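Side-chain contacts in Glyco_hydro_cc domain-containing protein (Blastomyces gilchristii, PDB 6UB0), which probably hydrolyses curdlan as an exo-beta-1,3-glucanase of glycoside hydrolase family 128, here holding laminaribiose in its -2 and -1 subsites: residues A[45-48]-A[49-52]; A[83-86]-A[87-90]; A[128-131]-A[132-136]. One frame throughout, in Å; residues are numbered along the deposited sequence.

Contact 1. Residues A[45-48]-A[49-52]; sequences MLWG and PRGY. With BGC (beta-D-glucopyranose), chain B.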
ATOM      1  N   MET A  45      -2.640  -1.263   9.374  1.00 24.73           N
ATOM      2  CA  MET A  45      -1.253  -0.761   9.211  1.00 23.23           C
ATOM      3  C   MET A  45      -0.623  -0.386  10.553  1.00 23.80           C
ATOM      4  O   MET A  45      -1.205   0.370  11.322  1.00 25.62           O
ATOM      5  CB  MET A  45      -1.199   0.399   8.225  1.00 22.28           C
ATOM      6  CG  MET A  45       0.167   1.092   8.257  1.00 21.92           C
ATOM      7  SD  MET A  45       0.307   2.466   7.112  1.00 22.48           S
ATOM      8  CE  MET A  45       0.762   1.640   5.596  1.00 20.30           C
ATOM      9  N   LEU A  46       0.578  -0.911  10.775  1.00 24.71           N
ATOM     10  CA  LEU A  46       1.575  -0.357  11.728  1.00 25.48           C
ATOM     11  C   LEU A  46       2.339   0.776  11.036  1.00 23.80           C
ATOM     12  O   LEU A  46       3.215   0.499  10.289  1.00 23.71           O
ATOM     13  CB  LEU A  46       2.517  -1.473  12.179  1.00 27.17           C
ATOM     14  CG  LEU A  46       3.536  -1.037  13.229  1.00 26.36           C
ATOM     15  CD1 LEU A  46       2.836  -0.216  14.288  1.00 26.93           C
ATOM     16  CD2 LEU A  46       4.265  -2.249  13.852  1.00 27.30           C
ATOM     17  N   TRP A  47       1.919   2.008  11.251  1.00 23.41           N
ATOM     18  CA  TRP A  47       2.350   3.199  10.470  1.00 24.21           C
ATOM     19  C   TRP A  47       3.815   3.520  10.757  1.00 24.50           C
ATOM     20  O   TRP A  47       4.515   3.974   9.849  1.00 25.64           O
ATOM     21  CB  TRP A  47       1.437   4.358  10.841  1.00 25.52           C
ATOM     22  CG  TRP A  47       1.689   5.597  10.053  1.00 26.68           C
ATOM     23  CD1 TRP A  47       1.088   5.971   8.888  1.00 25.78           C
ATOM     24  CD2 TRP A  47       2.676   6.600  10.345  1.00 27.63           C
ATOM     25  NE1 TRP A  47       1.561   7.184   8.484  1.00 27.13           N
ATOM     26  CE2 TRP A  47       2.570   7.569   9.334  1.00 27.40           C
ATOM     27  CE3 TRP A  47       3.614   6.790  11.375  1.00 29.18           C
ATOM     28  CZ2 TRP A  47       3.370   8.721   9.338  1.00 29.28           C
ATOM     29  CZ3 TRP A  47       4.411   7.917  11.365  1.00 30.00           C
ATOM     30  CH2 TRP A  47       4.288   8.863  10.354  1.00 29.17           C
ATOM     31  N   GLY A  48       4.173   3.388  12.023  1.00 26.94           N
ATOM     32  CA  GLY A  48       5.471   3.789  12.592  1.00 28.41           C
ATOM     33  C   GLY A  48       5.456   3.660  14.112  1.00 31.41           C
ATOM     34  O   GLY A  48       4.457   3.278  14.740  1.00 28.51           O
ATOM     35  N   PRO A  49       6.558   4.107  14.757  1.00 31.79           N
ATOM     36  CA  PRO A  49       6.692   4.024  16.208  1.00 34.77           C
ATOM     37  C   PRO A  49       5.506   4.512  17.049  1.00 36.65           C
ATOM     38  O   PRO A  49       5.286   3.970  18.138  1.00 40.10           O
ATOM     39  CB  PRO A  49       7.859   4.974  16.491  1.00 34.02           C
ATOM     40  CG  PRO A  49       8.646   5.028  15.206  1.00 33.54           C
ATOM     41  CD  PRO A  49       7.644   4.821  14.088  1.00 33.12           C
ATOM     42  N   ARG A  50       4.818   5.565  16.583  1.00 37.19           N
ATOM     43  CA  ARG A  50       3.663   6.146  17.317  1.00 40.26           C
ATOM     44  C   ARG A  50       2.596   5.072  17.545  1.00 39.20           C
ATOM     45  O   ARG A  50       1.740   5.289  18.374  1.00 40.16           O
ATOM     46  CB  ARG A  50       3.056   7.335  16.571  1.00 40.91           C
ATOM     47  CG  ARG A  50       2.323   6.981  15.286  1.00 40.45           C
ATOM     48  CD  ARG A  50       1.872   8.281  14.661  1.00 41.65           C
ATOM     49  NE  ARG A  50       1.065   8.190  13.453  1.00 43.84           N
ATOM     50  CZ  ARG A  50       1.152   9.048  12.425  1.00 45.16           C
ATOM     51  NH1 ARG A  50       2.045  10.033  12.429  1.00 44.11           N
ATOM     52  NH2 ARG A  50       0.381   8.885  11.367  1.00 45.23           N
ATOM     53  N   GLY A  51       2.644   3.965  16.801  1.00 42.04           N
ATOM     54  CA  GLY A  51       1.618   2.897  16.863  1.00 41.66           C
ATOM     55  C   GLY A  51       2.067   1.672  17.648  1.00 41.68           C
ATOM     56  O   GLY A  51       1.223   0.770  17.832  1.00 38.38           O
ATOM     57  N   TYR A  52       3.341   1.627  18.086  1.00 42.21           N
ATOM     58  CA  TYR A  52       3.965   0.455  18.748  1.00 42.24           C
ATOM     59  C   TYR A  52       3.176   0.108  20.007  1.00 42.70           C
ATOM     60  O   TYR A  52       2.911  -1.106  20.252  1.00 43.04           O
ATOM     61  CB  TYR A  52       5.414   0.747  19.136  1.00 42.51           C
ATOM     62  CG  TYR A  52       6.388   0.832  17.994  1.00 40.77           C
ATOM     63  CD1 TYR A  52       6.019   0.569  16.683  1.00 39.30           C
ATOM     64  CD2 TYR A  52       7.709   1.155  18.239  1.00 40.15           C
ATOM     65  CE1 TYR A  52       6.933   0.622  15.646  1.00 37.84           C
ATOM     66  CE2 TYR A  52       8.639   1.224  17.216  1.00 39.14           C
ATOM     67  CZ  TYR A  52       8.252   0.976  15.913  1.00 37.94           C
ATOM     68  OH  TYR A  52       9.205   1.021  14.941  1.00 33.30           O
TER
HETATM   69  C2  BGC B   2      -0.292  10.042   5.964  1.00 32.24           C
HETATM   70  C3  BGC B   2      -1.507   9.368   6.531  1.00 31.29           C
HETATM   71  C4  BGC B   2      -2.696   9.942   5.792  1.00 32.53           C
HETATM   72  C5  BGC B   2      -2.515   9.767   4.270  1.00 32.95           C
HETATM   73  C6  BGC B   2      -3.546  10.363   3.300  1.00 32.46           C
HETATM   74  C1  BGC B   2      -0.189   9.921   4.469  1.00 30.92           C
HETATM   75  O2  BGC B   2       0.818   9.364   6.566  1.00 31.17           O
HETATM   76  O3  BGC B   2      -1.589   9.440   7.987  1.00 31.85           O
HETATM   77  O4  BGC B   2      -3.801   9.244   6.365  1.00 32.34           O
HETATM   78  O5  BGC B   2      -1.340  10.422   3.779  1.00 33.17           O
HETATM   79  O6  BGC B   2      -3.754  11.747   3.696  1.00 35.20           O
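The guanidinium of Arg50 lies flat over one face of the Trp47 indole, the two planes only 9° apart. Arg50 CZ sits 3.4 Å from the centroid of the six-membered ring of Trp47 and almost on the ring normal, which makes this a cation-pi stack. NH2 reaches over the fusion of the two rings, 3.3 Å from Trp47 CE2, while NH1 covers the far side of the benzene ring. CG of Arg50 stands between its own backbone N and carbonyl carbon (chi1 70°), and the chain then runs extended to NE, which carries the flat end back across the indole. The stack should help hold the ring in one orientation, and Trp47 NE1 donates at the ring edge to O2 of the bound beta-D-glucopyranose at 3.0 Å. Gly48 is fully extended, a conformation in which a CB would run into Pro49 CD, so glycine suits the place. The turn begins after it: Gly48 O accepts from Gly51 N at 2.8 Å, closing a short 3-10 turn. Proline loses nothing as its first residue, where the N-H has no partner within the turn, and its phi of -48° already fits. CD1 of Leu46 packs against the edge of the Tyr52 ring, 4.1 Å from its CD1. Trp47 and Arg50 belong to the glycan pocket of this complex, where Asn10 and Gln81 bond the same glucose.

Contact 2. Residues A[83-86]-A[87-90]; sequences NMSP and EAAA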
ATOM      1  N   ASN A  83       9.774   7.954   9.234  1.00 34.17           N
ATOM      2  CA  ASN A  83      11.091   8.589   9.513  1.00 34.54           C
ATOM      3  C   ASN A  83      11.930   7.621  10.349  1.00 34.09           C
ATOM      4  O   ASN A  83      12.106   7.868  11.572  1.00 35.52           O
ATOM      5  CB  ASN A  83      10.908   9.926  10.224  1.00 35.74           C
ATOM      6  CG  ASN A  83      12.252  10.554  10.527  1.00 37.34           C
ATOM      7  OD1 ASN A  83      13.155  10.464   9.701  1.00 34.97           O
ATOM      8  ND2 ASN A  83      12.396  11.098  11.721  1.00 40.76           N
ATOM      9  N   MET A  84      12.300   6.484   9.764  1.00 30.85           N
ATOM     10  CA  MET A  84      12.963   5.382  10.487  1.00 31.68           C
ATOM     11  C   MET A  84      14.154   4.933   9.660  1.00 31.85           C
ATOM     12  O   MET A  84      14.060   4.874   8.414  1.00 29.45           O
ATOM     13  CB  MET A  84      12.047   4.162  10.688  1.00 30.85           C
ATOM     14  CG  MET A  84      10.774   4.482  11.412  1.00 31.48           C
ATOM     15  SD  MET A  84       9.583   3.141  11.321  1.00 32.75           S
ATOM     16  CE  MET A  84      10.663   1.808  11.854  1.00 34.37           C
ATOM     17  N   SER A  85      15.271   4.691  10.339  1.00 32.45           N
ATOM     18  CA  SER A  85      16.473   4.151   9.676  1.00 32.27           C
ATOM     19  C   SER A  85      16.156   2.724   9.272  1.00 31.26           C
ATOM     20  O   SER A  85      15.334   2.095   9.910  1.00 28.49           O
ATOM     21  CB  SER A  85      17.652   4.215  10.580  1.00 32.38           C
ATOM     22  OG  SER A  85      17.497   3.265  11.608  1.00 33.14           O
ATOM     23  N   PRO A  86      16.721   2.197   8.171  1.00 30.08           N
ATOM     24  CA  PRO A  86      16.511   0.802   7.820  1.00 30.39           C
ATOM     25  C   PRO A  86      16.800  -0.138   8.997  1.00 30.92           C
ATOM     26  O   PRO A  86      16.035  -1.060   9.253  1.00 29.80           O
ATOM     27  CB  PRO A  86      17.537   0.627   6.680  1.00 30.56           C
ATOM     28  CG  PRO A  86      17.584   1.939   6.034  1.00 31.47           C
ATOM     29  CD  PRO A  86      17.583   2.887   7.210  1.00 30.95           C
ATOM     30  N   GLU A  87      17.889   0.130   9.728  0.60 32.85           N
ATOM     31  CA  GLU A  87      18.277  -0.681  10.918  0.60 34.43           C
ATOM     32  C   GLU A  87      17.144  -0.634  11.950  0.60 33.38           C
ATOM     33  O   GLU A  87      16.819  -1.690  12.514  0.60 33.99           O
ATOM     34  CB  GLU A  87      19.552  -0.211  11.646  0.60 35.95           C
ATOM     35  CG  GLU A  87      20.733   0.204  10.787  0.60 37.94           C
ATOM     36  CD  GLU A  87      21.700   1.061  11.583  0.60 38.09           C
ATOM     37  OE1 GLU A  87      21.613   2.276  11.462  0.60 37.68           O
ATOM     38  OE2 GLU A  87      22.468   0.511  12.389  0.60 41.82           O
ATOM     39  N   ALA A  88      16.570   0.537  12.249  1.00 32.47           N
ATOM     40  CA  ALA A  88      15.526   0.550  13.302  1.00 33.58           C
ATOM     41  C   ALA A  88      14.245  -0.106  12.761  1.00 35.28           C
ATOM     42  O   ALA A  88      13.444  -0.635  13.555  1.00 34.20           O
ATOM     43  CB  ALA A  88      15.253   1.912  13.792  1.00 32.65           C
ATOM     44  N   ALA A  89      14.007   0.017  11.454  1.00 36.57           N
ATOM     45  CA  ALA A  89      12.824  -0.635  10.841  1.00 35.23           C
ATOM     46  C   ALA A  89      12.956  -2.151  10.987  1.00 36.48           C
ATOM     47  O   ALA A  89      11.927  -2.810  11.301  1.00 32.43           O
ATOM     48  CB  ALA A  89      12.669  -0.234   9.407  1.00 36.39           C
ATOM     49  N   ALA A  90      14.150  -2.688  10.724  1.00 36.11           N
ATOM     50  CA  ALA A  90      14.433  -4.147  10.750  1.00 38.31           C
ATOM     51  C   ALA A  90      14.113  -4.678  12.150  1.00 39.48           C
ATOM     52  O   ALA A  90      13.368  -5.675  12.292  1.00 39.27           O
ATOM     53  CB  ALA A  90      15.858  -4.417  10.368  1.00 37.96           C
TER
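Ser85 OG accepts a hydrogen bond from Ala88 N, 3.0 Å long and 156° at the hydrogen. Amides in the first turn of a helix lack the helical carbonyl four residues back, and the serine oxygen caps this one. The hydroxyl stands between the backbone N and carbonyl carbon of its own residue (chi1 71°), which turns it over the start of the helix, where OG also touches the methyl of Ala88, 3.4 Å from its CB. Serine suits the place because its oxygen sits just one bond beyond CB, close enough to reach an N-H three residues on. The regular backbone pattern begins here too: Ser85 O receives Ala89 N at 2.9 Å, and Pro86 O receives Ala90 N at the same distance. Pro86 fits the first helical position, where its fixed phi is already helical and its missing N-H costs no bond. The apolar packing lies on the buried side, where Met84 touches Phe73 and Pro76. Its chain bends at the last torsion (chi3 51°) and lays CE against Ala89, 3.4 Å from CA, a tight approach, and 3.8 Å from CB. Alanine is small enough to admit that methyl and the neighbouring helix 119-130, whose Trp122 and Phe126 also press on Ala89. A serine N-cap followed by proline is a classic helix start, here opening helix 86-96 of the TIM-barrel catalytic core.

Contact 3. Residues A[128-131]-A[132-136]; sequences DVCA and GNCKI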
ATOM      1  N   ASP A 128      18.598  -5.822   3.610  1.00 43.13           N
ATOM      2  CA  ASP A 128      19.948  -6.243   4.076  1.00 43.82           C
ATOM      3  C   ASP A 128      19.889  -6.395   5.591  1.00 43.10           C
ATOM      4  O   ASP A 128      20.206  -7.496   6.081  1.00 43.07           O
ATOM      5  CB  ASP A 128      21.034  -5.285   3.605  1.00 46.04           C
ATOM      6  CG  ASP A 128      21.370  -5.511   2.147  1.00 47.56           C
ATOM      7  OD1 ASP A 128      21.127  -6.643   1.660  1.00 48.08           O
ATOM      8  OD2 ASP A 128      21.868  -4.571   1.524  1.00 51.86           O
ATOM      9  N   VAL A 129      19.513  -5.338   6.296  1.00 41.77           N
ATOM     10  CA  VAL A 129      19.549  -5.320   7.787  1.00 43.08           C
ATOM     11  C   VAL A 129      18.641  -6.433   8.294  1.00 42.76           C
ATOM     12  O   VAL A 129      18.921  -7.013   9.357  1.00 42.04           O
ATOM     13  CB  VAL A 129      19.174  -3.964   8.415  1.00 42.02           C
ATOM     14  CG1 VAL A 129      19.091  -4.094   9.924  1.00 42.31           C
ATOM     15  CG2 VAL A 129      20.155  -2.865   8.063  1.00 42.31           C
ATOM     16  N   CYS A 130      17.554  -6.741   7.593  1.00 41.62           N
ATOM     17  CA  CYS A 130      16.631  -7.788   8.085  1.00 42.41           C
ATOM     18  C   CYS A 130      17.372  -9.130   8.246  1.00 43.88           C
ATOM     19  O   CYS A 130      17.031  -9.881   9.199  1.00 42.22           O
ATOM     20  CB  CYS A 130      15.416  -7.915   7.176  1.00 41.89           C
ATOM     21  SG  CYS A 130      14.132  -6.733   7.667  1.00 41.97           S
ATOM     22  N   ALA A 131      18.322  -9.409   7.347  1.00 45.10           N
ATOM     23  CA  ALA A 131      19.274 -10.539   7.448  1.00 47.84           C
ATOM     24  C   ALA A 131      18.500 -11.878   7.385  1.00 49.83           C
ATOM     25  O   ALA A 131      18.827 -12.835   8.152  1.00 50.31           O
ATOM     26  CB  ALA A 131      20.086 -10.375   8.712  1.00 47.70           C
ATOM     27  N   GLY A 132      17.495 -11.939   6.494  1.00 47.07           N
ATOM     28  CA  GLY A 132      16.600 -13.099   6.300  1.00 48.20           C
ATOM     29  C   GLY A 132      15.733 -13.434   7.511  1.00 45.73           C
ATOM     30  O   GLY A 132      15.160 -14.496   7.472  1.00 49.39           O
ATOM     31  N   ASN A 133      15.619 -12.585   8.539  1.00 44.00           N
ATOM     32  CA  ASN A 133      14.812 -12.862   9.765  1.00 44.72           C
ATOM     33  C   ASN A 133      13.534 -12.004   9.805  1.00 43.99           C
ATOM     34  O   ASN A 133      12.738 -12.130  10.784  1.00 43.19           O
ATOM     35  CB  ASN A 133      15.567 -12.569  11.063  1.00 46.06           C
ATOM     36  CG  ASN A 133      16.886 -13.304  11.218  1.00 47.68           C
ATOM     37  OD1 ASN A 133      17.013 -14.505  10.940  1.00 48.74           O
ATOM     38  ND2 ASN A 133      17.873 -12.582  11.713  1.00 47.38           N
ATOM     39  N   CYS A 134      13.355 -11.095   8.842  1.00 43.17           N
ATOM     40  CA  CYS A 134      12.077 -10.356   8.686  1.00 40.79           C
ATOM     41  C   CYS A 134      11.154 -11.328   7.914  1.00 39.68           C
ATOM     42  O   CYS A 134      11.545 -11.817   6.828  1.00 40.72           O
ATOM     43  CB  CYS A 134      12.270  -8.972   8.048  1.00 39.20           C
ATOM     44  SG  CYS A 134      13.088  -7.682   9.054  1.00 40.42           S
ATOM     45  N   LYS A 135       9.992 -11.641   8.478  1.00 38.15           N
ATOM     46  CA  LYS A 135       8.955 -12.516   7.851  1.00 38.55           C
ATOM     47  C   LYS A 135       8.029 -11.652   6.983  1.00 36.27           C
ATOM     48  O   LYS A 135       7.116 -11.028   7.528  1.00 33.34           O
ATOM     49  CB  LYS A 135       8.177 -13.285   8.921  1.00 40.39           C
ATOM     50  CG  LYS A 135       8.987 -14.409   9.570  1.00 44.07           C
ATOM     51  CD  LYS A 135       8.281 -15.149  10.678  1.00 46.04           C
ATOM     52  CE  LYS A 135       9.137 -16.204  11.330  1.00 49.54           C
ATOM     53  NZ  LYS A 135       9.165 -15.975  12.785  1.00 51.25           N
ATOM     54  N   ILE A 136       8.314 -11.613   5.682  1.00 38.30           N
ATOM     55  CA  ILE A 136       7.723 -10.650   4.706  1.00 38.04           C
ATOM     56  C   ILE A 136       7.129 -11.457   3.557  1.00 37.53           C
ATOM     57  O   ILE A 136       7.901 -12.112   2.832  1.00 40.91           O
ATOM     58  CB  ILE A 136       8.746  -9.622   4.179  1.00 37.77           C
ATOM     59  CG1 ILE A 136       9.417  -8.829   5.305  1.00 38.79           C
ATOM     60  CG2 ILE A 136       8.080  -8.686   3.178  1.00 37.90           C
ATOM     61  CD1 ILE A 136      10.735  -8.189   4.919  1.00 39.52           C
TER
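Similar first torsions, -86° at Cys130 and -71° at Cys134, swing the two sulfurs toward each other. The SG atoms of Cys130 and Cys134 are 2.0 Å apart, the length of a covalent disulfide. A small chi3 of -69° brings the CB atoms of Cys130 and Cys134 to 3.4 Å, and its negative sign makes the bridge left-handed. Cysteine suits both ends because it alone can lock a chain reversal with a covalent bond. Inside the bridged loop, the backbone turns from Cys130 to Asn133 as a type I' beta turn, and Asn133 N gives its hydrogen to Cys130 O at 3.1 Å. The bridge thus fastens the C-terminal end of helix 119-130 to the loop that leads into strand 138-146, the alpha-to-beta link of a barrel unit. Ala131 and Gly132 occupy the two central positions, both with positive phi. Ala131 pays for its CB in this backbone, though less than a beta-branched residue does, while Gly132, having no CB, pays least. The Asn133 amide folds back over the turn, with ND2 3.7 Å from Ala131 O. Beyond the bridge, Asn98 bonds backbone atoms of Asn133 and Lys135, while Cys134 leans on Tyr93 of helix 86-96 and on Phe126.

In the fold
Along the chain the three contacts follow in series, all within the glycosyl hydrolase catalytic core. Contact 1 lies in the loop between strand 41-42 and helix 52-64, contact 2 at the start of helix 86-96, and contact 3 at the end of helix 119-130. Contacts 1 and 2 have centres about 12 Å apart and meet where Tyr52 and Pro49 pack on Met84. Contacts 2 and 3, their centres also about 12 Å apart, meet where Ala90 packs against Val129 and the disulfide. Contacts 1 and 3 are separated by about 11 Å at their nearest atoms. The start of helix 86-96 thus packs both on the loop carrying the glucose-binding Trp47 and on the disulfide-bridged end of helix 119-130.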